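Local coordinates for protein putative Scyalone Dehydratase (Novosphingobium aromaticivorans DSM 12444, PDB 3EF8) that is of unproven function but is probably a scytalone dehydratase-like lyase of the NTF2-like superfamily, removing water from its substrate, at residues 8-20 / 114-128. Sequence-based numbering, arbitrary orientation. Where two conformers were deposited one is given.
Sequences VEMRAIERMMFDY and DTVVKVDGQWKFKRR. With PGE (triethylene glycol), chain G.
Selenomethionine Met-16 and Trp-123 lie at the heart of the packing between helix 8-20 and the hairpin 114-128, Met-16 CG 3.3 Å from Trp-123 O, where the N-terminal helix of this NTF2-like fold rests on its curved sheet. With CG anti to the backbone N (chi1 -177°) and two further bends, Met-16 brings CE over the centre of the Phe-125 ring, while SE meets that ring obliquely, a Met-aromatic contact. Such a flexible, polarisable chain suits a site walled by an aromatic ring and Val-116. Arg-128 CD covers the opposite face of Phe-125. Trp-123, a broad apolar plate with one N-H to donate, is likewise sandwiched, between Ile-13 CG1 and Lys-118 CB. Its NE1 gives Glu-9 OE1 a nearly straight bond (2.8 Å, 171°) from above the carboxylate plane.

Toward Tyr-20, the edge of Phe-125 points at the tyrosine face, and Arg-128 NH1 lies over its rim, 3.4 Å from Tyr-20 CE1, in a cation-pi contact. Arg-128 grips Asp-114 side-on, NE to OD1 and NH2 to OD2, fixing the guanidinium's rotation.

On the partly exposed side, polar bonds replace close packing: Gln-122 NE2 binds Trp-123 O and a water, and long Lys-118 reaches the syn lone pair of Glu-9 OE2 with NZ (2.7 Å). A triethylene glycol, probably from crystallisation, wraps this ammonium, its O4 also donating to Glu-9 OE1. Three donors thus meet the Glu-9 carboxylate, probably favouring its ionised form.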
loop_
_atom_site.group_PDB
_atom_site.type_symbol
_atom_site.label_atom_id
_atom_site.label_comp_id
_atom_site.label_asym_id
_atom_site.label_seq_id
_atom_site.Cartn_x
_atom_site.Cartn_y
_atom_site.Cartn_z
ATOM N N VAL A 8 -2.288 19.089 -6.114
ATOM C CA VAL A 8 -1.314 19.424 -5.126
ATOM C C VAL A 8 -1.835 19.063 -3.749
ATOM O O VAL A 8 -1.102 18.513 -2.911
ATOM C CB VAL A 8 -1.017 20.945 -5.168
ATOM C CG1 VAL A 8 -0.342 21.386 -3.914
ATOM C CG2 VAL A 8 -0.170 21.249 -6.430
ATOM N N GLU A 9 -3.105 19.349 -3.498
ATOM C CA GLU A 9 -3.651 19.104 -2.156
ATOM C C GLU A 9 -3.845 17.601 -1.890
ATOM O O GLU A 9 -3.769 17.160 -0.748
ATOM C CB GLU A 9 -4.956 19.829 -1.935
ATOM C CG GLU A 9 -4.832 21.360 -2.010
ATOM C CD GLU A 9 -3.881 22.005 -1.027
ATOM O OE1 GLU A 9 -3.174 21.319 -0.263
ATOM O OE2 GLU A 9 -3.851 23.276 -0.967
HETATM N N MSE A 10 -4.067 16.820 -2.945
HETATM C CA MSE A 10 -4.144 15.352 -2.767
HETATM C C MSE A 10 -2.809 14.862 -2.244
HETATM O O MSE A 10 -2.732 14.063 -1.293
HETATM C CB MSE A 10 -4.511 14.640 -4.048
HETATM C CG MSE A 10 -5.944 14.803 -4.360
HETATM SE SE MSE A 10 -6.403 13.868 -6.007
HETATM C CE MSE A 10 -6.371 12.178 -5.114
ATOM N N ARG A 11 -1.731 15.355 -2.835
ATOM C CA ARG A 11 -0.400 14.997 -2.361
ATOM C C ARG A 11 -0.175 15.423 -0.929
ATOM O O ARG A 11 0.414 14.708 -0.108
ATOM C CB ARG A 11 0.713 15.551 -3.273
ATOM C CG ARG A 11 0.840 14.824 -4.573
ATOM C CD ARG A 11 1.361 13.413 -4.399
ATOM N NE ARG A 11 1.675 12.826 -5.653
ATOM C CZ ARG A 11 2.169 11.632 -5.792
ATOM N NH1 ARG A 11 2.249 10.906 -4.697
ATOM N NH2 ARG A 11 2.474 11.145 -6.962
ATOM N N ALA A 12 -0.615 16.639 -0.575
ATOM C CA ALA A 12 -0.425 17.123 0.783
ATOM C C ALA A 12 -1.210 16.352 1.828
ATOM O O ALA A 12 -0.722 16.101 2.949
ATOM C CB ALA A 12 -0.764 18.667 0.884
ATOM N N ILE A 13 -2.431 15.982 1.475
ATOM C CA ILE A 13 -3.300 15.207 2.362
ATOM C C ILE A 13 -2.656 13.826 2.585
ATOM O O ILE A 13 -2.557 13.346 3.709
ATOM C CB ILE A 13 -4.747 15.101 1.809
ATOM C CG1 ILE A 13 -5.415 16.481 1.928
ATOM C CG2 ILE A 13 -5.533 13.971 2.533
ATOM C CD1 ILE A 13 -6.665 16.558 1.061
ATOM N N GLU A 14 -2.241 13.195 1.493
ATOM C CA GLU A 14 -1.615 11.859 1.610
ATOM C C GLU A 14 -0.366 11.977 2.475
ATOM O O GLU A 14 -0.152 11.140 3.392
ATOM C CB GLU A 14 -1.260 11.331 0.241
ATOM C CG GLU A 14 -2.461 10.871 -0.568
ATOM C CD GLU A 14 -2.211 10.504 -1.985
ATOM O OE1 GLU A 14 -1.186 10.931 -2.548
ATOM O OE2 GLU A 14 -3.101 9.820 -2.567
ATOM N N ARG A 15 0.475 12.983 2.220
ATOM C CA ARG A 15 1.660 13.201 3.042
ATOM C C ARG A 15 1.322 13.309 4.531
ATOM O O ARG A 15 2.027 12.747 5.393
ATOM C CB ARG A 15 2.436 14.447 2.555
ATOM C CG ARG A 15 3.627 14.836 3.376
ATOM C CD ARG A 15 4.581 13.658 3.595
ATOM N NE ARG A 15 5.801 14.066 4.277
ATOM C CZ ARG A 15 6.860 14.609 3.678
ATOM N NH1 ARG A 15 6.905 14.808 2.367
ATOM N NH2 ARG A 15 7.888 14.953 4.438
HETATM N N MSE A 16 0.268 14.048 4.846
HETATM C CA MSE A 16 -0.113 14.225 6.258
HETATM C C MSE A 16 -0.509 12.893 6.842
HETATM O O MSE A 16 -0.120 12.553 7.978
HETATM C CB MSE A 16 -1.226 15.274 6.370
HETATM C CG MSE A 16 -1.642 15.597 7.753
HETATM SE SE MSE A 16 -2.854 14.324 8.580
HETATM C CE MSE A 16 -4.517 14.949 7.672
HETATM N N MSE A 17 -1.262 12.105 6.078
HETATM C CA MSE A 17 -1.715 10.800 6.552
HETATM C C MSE A 17 -0.518 9.873 6.809
HETATM O O MSE A 17 -0.534 9.079 7.759
HETATM C CB MSE A 17 -2.692 10.167 5.581
HETATM C CG MSE A 17 -3.988 11.027 5.410
HETATM SE SE MSE A 17 -5.130 10.392 4.039
HETATM C CE MSE A 17 -5.741 8.681 4.759
ATOM N N PHE A 18 0.486 9.987 5.960
ATOM C CA PHE A 18 1.692 9.186 6.097
ATOM C C PHE A 18 2.526 9.672 7.236
ATOM O O PHE A 18 3.117 8.877 7.998
ATOM C CB PHE A 18 2.509 9.175 4.817
ATOM C CG PHE A 18 1.766 8.644 3.612
ATOM C CD1 PHE A 18 0.723 7.726 3.747
ATOM C CD2 PHE A 18 2.123 9.051 2.337
ATOM C CE1 PHE A 18 0.027 7.237 2.614
ATOM C CE2 PHE A 18 1.468 8.568 1.223
ATOM C CZ PHE A 18 0.409 7.682 1.352
ATOM N N ASP A 19 2.615 10.977 7.408
ATOM C CA ASP A 19 3.323 11.514 8.568
ATOM C C ASP A 19 2.673 11.042 9.844
ATOM O O ASP A 19 3.328 10.695 10.838
ATOM C CB ASP A 19 3.282 13.048 8.573
ATOM C CG ASP A 19 4.197 13.680 7.534
ATOM O OD1 ASP A 19 5.139 13.043 6.991
ATOM O OD2 ASP A 19 3.986 14.893 7.251
ATOM N N TYR A 20 1.344 10.999 9.858
ATOM C CA TYR A 20 0.615 10.474 11.012
ATOM C C TYR A 20 1.006 9.036 11.365
ATOM O O TYR A 20 1.379 8.715 12.488
ATOM C CB TYR A 20 -0.926 10.578 10.821
ATOM C CG TYR A 20 -1.749 9.922 11.902
ATOM C CD1 TYR A 20 -2.005 8.579 11.858
ATOM C CD2 TYR A 20 -2.251 10.645 12.967
ATOM C CE1 TYR A 20 -2.755 7.920 12.849
ATOM C CE2 TYR A 20 -3.003 9.987 13.964
ATOM C CZ TYR A 20 -3.234 8.639 13.873
ATOM O OH TYR A 20 -3.951 7.942 14.849
ATOM N N ASP A 114 -12.409 9.669 6.858
ATOM C CA ASP A 114 -11.891 10.870 7.444
ATOM C C ASP A 114 -12.441 12.130 6.793
ATOM O O ASP A 114 -12.825 12.125 5.619
ATOM C CB ASP A 114 -10.350 10.902 7.264
ATOM C CG ASP A 114 -9.616 9.713 7.905
ATOM O OD1 ASP A 114 -10.016 9.269 9.015
ATOM O OD2 ASP A 114 -8.603 9.279 7.277
ATOM N N THR A 115 -12.515 13.198 7.581
ATOM C CA THR A 115 -12.613 14.551 7.056
ATOM C C THR A 115 -11.408 15.320 7.545
ATOM O O THR A 115 -11.104 15.329 8.770
ATOM C CB THR A 115 -13.917 15.252 7.519
ATOM O OG1 THR A 115 -15.037 14.513 7.011
ATOM C CG2 THR A 115 -13.969 16.741 7.031
ATOM N N VAL A 116 -10.708 15.891 6.583
ATOM C CA VAL A 116 -9.532 16.696 6.781
ATOM C C VAL A 116 -9.828 18.155 6.376
ATOM O O VAL A 116 -10.633 18.439 5.482
ATOM C CB VAL A 116 -8.304 16.100 6.029
ATOM C CG1 VAL A 116 -7.997 14.701 6.600
ATOM C CG2 VAL A 116 -8.524 16.063 4.546
ATOM N N VAL A 117 -9.196 19.070 7.094
ATOM C CA VAL A 117 -9.337 20.503 6.839
ATOM C C VAL A 117 -7.980 21.134 6.791
ATOM O O VAL A 117 -7.074 20.711 7.475
ATOM C CB VAL A 117 -10.228 21.179 7.929
ATOM C CG1 VAL A 117 -11.668 20.667 7.827
ATOM C CG2 VAL A 117 -9.632 20.938 9.336
ATOM N N LYS A 118 -7.848 22.177 5.981
ATOM C CA LYS A 118 -6.588 22.872 5.834
ATOM C C LYS A 118 -6.601 24.160 6.622
ATOM O O LYS A 118 -7.448 25.029 6.414
ATOM C CB LYS A 118 -6.264 23.145 4.384
ATOM C CG LYS A 118 -4.814 23.377 4.114
ATOM C CD LYS A 118 -4.552 23.846 2.692
ATOM C CE LYS A 118 -3.053 24.047 2.436
ATOM N NZ LYS A 118 -2.734 24.643 1.103
ATOM N N VAL A 119 -5.648 24.252 7.528
ATOM C CA VAL A 119 -5.559 25.407 8.429
ATOM C C VAL A 119 -4.146 25.946 8.445
ATOM O O VAL A 119 -3.207 25.224 8.713
ATOM C CB VAL A 119 -6.046 25.034 9.809
ATOM C CG1 VAL A 119 -7.534 24.719 9.772
ATOM C CG2 VAL A 119 -5.316 23.870 10.398
ATOM N N ASP A 120 -4.006 27.232 8.116
ATOM C CA ASP A 120 -2.712 27.911 8.150
ATOM C C ASP A 120 -1.650 27.098 7.400
ATOM O O ASP A 120 -0.513 26.956 7.850
ATOM C CB ASP A 120 -2.288 28.161 9.610
ATOM C CG ASP A 120 -1.375 29.369 9.767
ATOM O OD1 ASP A 120 -1.297 30.197 8.837
ATOM O OD2 ASP A 120 -0.747 29.498 10.845
ATOM N N GLY A 121 -2.055 26.540 6.266
ATOM C CA GLY A 121 -1.131 25.859 5.375
ATOM C C GLY A 121 -0.937 24.382 5.620
ATOM O O GLY A 121 -0.166 23.756 4.902
ATOM N N GLN A 122 -1.600 23.866 6.648
ATOM C CA GLN A 122 -1.450 22.453 7.057
ATOM C C GLN A 122 -2.771 21.709 7.103
ATOM O O GLN A 122 -3.744 22.138 7.726
ATOM C CB GLN A 122 -0.846 22.402 8.457
ATOM C CG GLN A 122 -0.768 21.022 9.130
ATOM C CD GLN A 122 0.314 20.133 8.521
ATOM O OE1 GLN A 122 1.477 20.547 8.438
ATOM N NE2 GLN A 122 -0.053 18.901 8.105
ATOM N N TRP A 123 -2.796 20.542 6.458
ATOM C CA TRP A 123 -3.943 19.660 6.595
ATOM C C TRP A 123 -3.924 18.983 7.938
ATOM O O TRP A 123 -2.887 18.541 8.425
ATOM C CB TRP A 123 -3.969 18.619 5.455
ATOM C CG TRP A 123 -4.309 19.242 4.096
ATOM C CD1 TRP A 123 -3.446 19.666 3.154
ATOM C CD2 TRP A 123 -5.629 19.524 3.581
ATOM N NE1 TRP A 123 -4.121 20.172 2.058
ATOM C CE2 TRP A 123 -5.462 20.122 2.320
ATOM C CE3 TRP A 123 -6.916 19.350 4.077
ATOM C CZ2 TRP A 123 -6.543 20.492 1.525
ATOM C CZ3 TRP A 123 -7.986 19.731 3.279
ATOM C CH2 TRP A 123 -7.786 20.290 2.031
ATOM N N LYS A 124 -5.093 18.894 8.518
ATOM C CA LYS A 124 -5.320 18.278 9.810
ATOM C C LYS A 124 -6.590 17.491 9.786
ATOM O O LYS A 124 -7.494 17.769 9.003
ATOM C CB LYS A 124 -5.406 19.353 10.919
ATOM C CG LYS A 124 -4.109 20.117 11.083
ATOM C CD LYS A 124 -4.189 21.035 12.269
ATOM C CE LYS A 124 -2.898 21.776 12.460
ATOM N NZ LYS A 124 -3.083 22.779 13.577
ATOM N N PHE A 125 -6.637 16.485 10.643
ATOM C CA PHE A 125 -7.861 15.757 10.844
ATOM C C PHE A 125 -8.899 16.519 11.621
ATOM O O PHE A 125 -8.643 16.999 12.711
ATOM C CB PHE A 125 -7.668 14.398 11.534
ATOM C CG PHE A 125 -6.814 13.422 10.716
ATOM C CD1 PHE A 125 -7.340 12.791 9.606
ATOM C CD2 PHE A 125 -5.501 13.110 11.101
ATOM C CE1 PHE A 125 -6.583 11.882 8.877
ATOM C CE2 PHE A 125 -4.728 12.242 10.362
ATOM C CZ PHE A 125 -5.294 11.596 9.285
ATOM N N LYS A 126 -10.109 16.554 11.069
ATOM C CA LYS A 126 -11.276 17.050 11.828
ATOM C C LYS A 126 -12.116 15.889 12.352
ATOM O O LYS A 126 -12.622 15.908 13.453
ATOM C CB LYS A 126 -12.118 18.016 11.001
ATOM C CG LYS A 126 -13.281 18.597 11.816
ATOM C CD LYS A 126 -13.513 20.049 11.435
ATOM C CE LYS A 126 -14.644 20.706 12.252
ATOM N NZ LYS A 126 -15.947 20.115 11.952
ATOM N N ARG A 127 -12.249 14.830 11.548
ATOM C CA ARG A 127 -12.887 13.608 11.985
ATOM C C ARG A 127 -12.159 12.408 11.402
ATOM O O ARG A 127 -11.754 12.442 10.254
ATOM C CB ARG A 127 -14.368 13.524 11.559
ATOM C CG ARG A 127 -15.030 12.270 12.102
ATOM C CD ARG A 127 -16.579 12.288 11.955
ATOM N NE ARG A 127 -17.136 10.937 12.120
ATOM C CZ ARG A 127 -17.477 10.432 13.299
ATOM N NH1 ARG A 127 -17.319 11.172 14.389
ATOM N NH2 ARG A 127 -17.953 9.209 13.401
ATOM N N ARG A 128 -11.975 11.375 12.224
ATOM C CA ARG A 128 -11.555 10.045 11.758
ATOM C C ARG A 128 -12.497 9.005 12.288
ATOM O O ARG A 128 -12.732 8.931 13.511
ATOM C CB ARG A 128 -10.155 9.645 12.217
ATOM C CG ARG A 128 -9.079 10.586 11.910
ATOM C CD ARG A 128 -7.746 9.864 11.840
ATOM N NE ARG A 128 -7.616 9.159 10.557
ATOM C CZ ARG A 128 -6.501 8.646 10.078
ATOM N NH1 ARG A 128 -5.410 8.588 10.821
ATOM N NH2 ARG A 128 -6.484 8.206 8.848
HETATM C C1 PGE G . -2.938 28.477 2.036
HETATM O O1 PGE G . -3.637 27.259 1.751
HETATM C C2 PGE G . -1.488 28.185 2.396
HETATM O O2 PGE G . -1.028 27.055 1.647
HETATM C C3 PGE G . 0.358 26.809 1.874
HETATM C C4 PGE G . 0.962 25.939 0.779
HETATM O O4 PGE G . -0.840 22.254 0.617
HETATM C C6 PGE G . -0.077 22.620 -0.520
HETATM C C5 PGE G . 0.808 23.814 -0.174
HETATM O O3 PGE G . 0.058 24.907 0.381
HETATM O O HOH W 1 -3.236 7.700 8.748
HETATM O O HOH W 2 1.969 16.826 6.866
#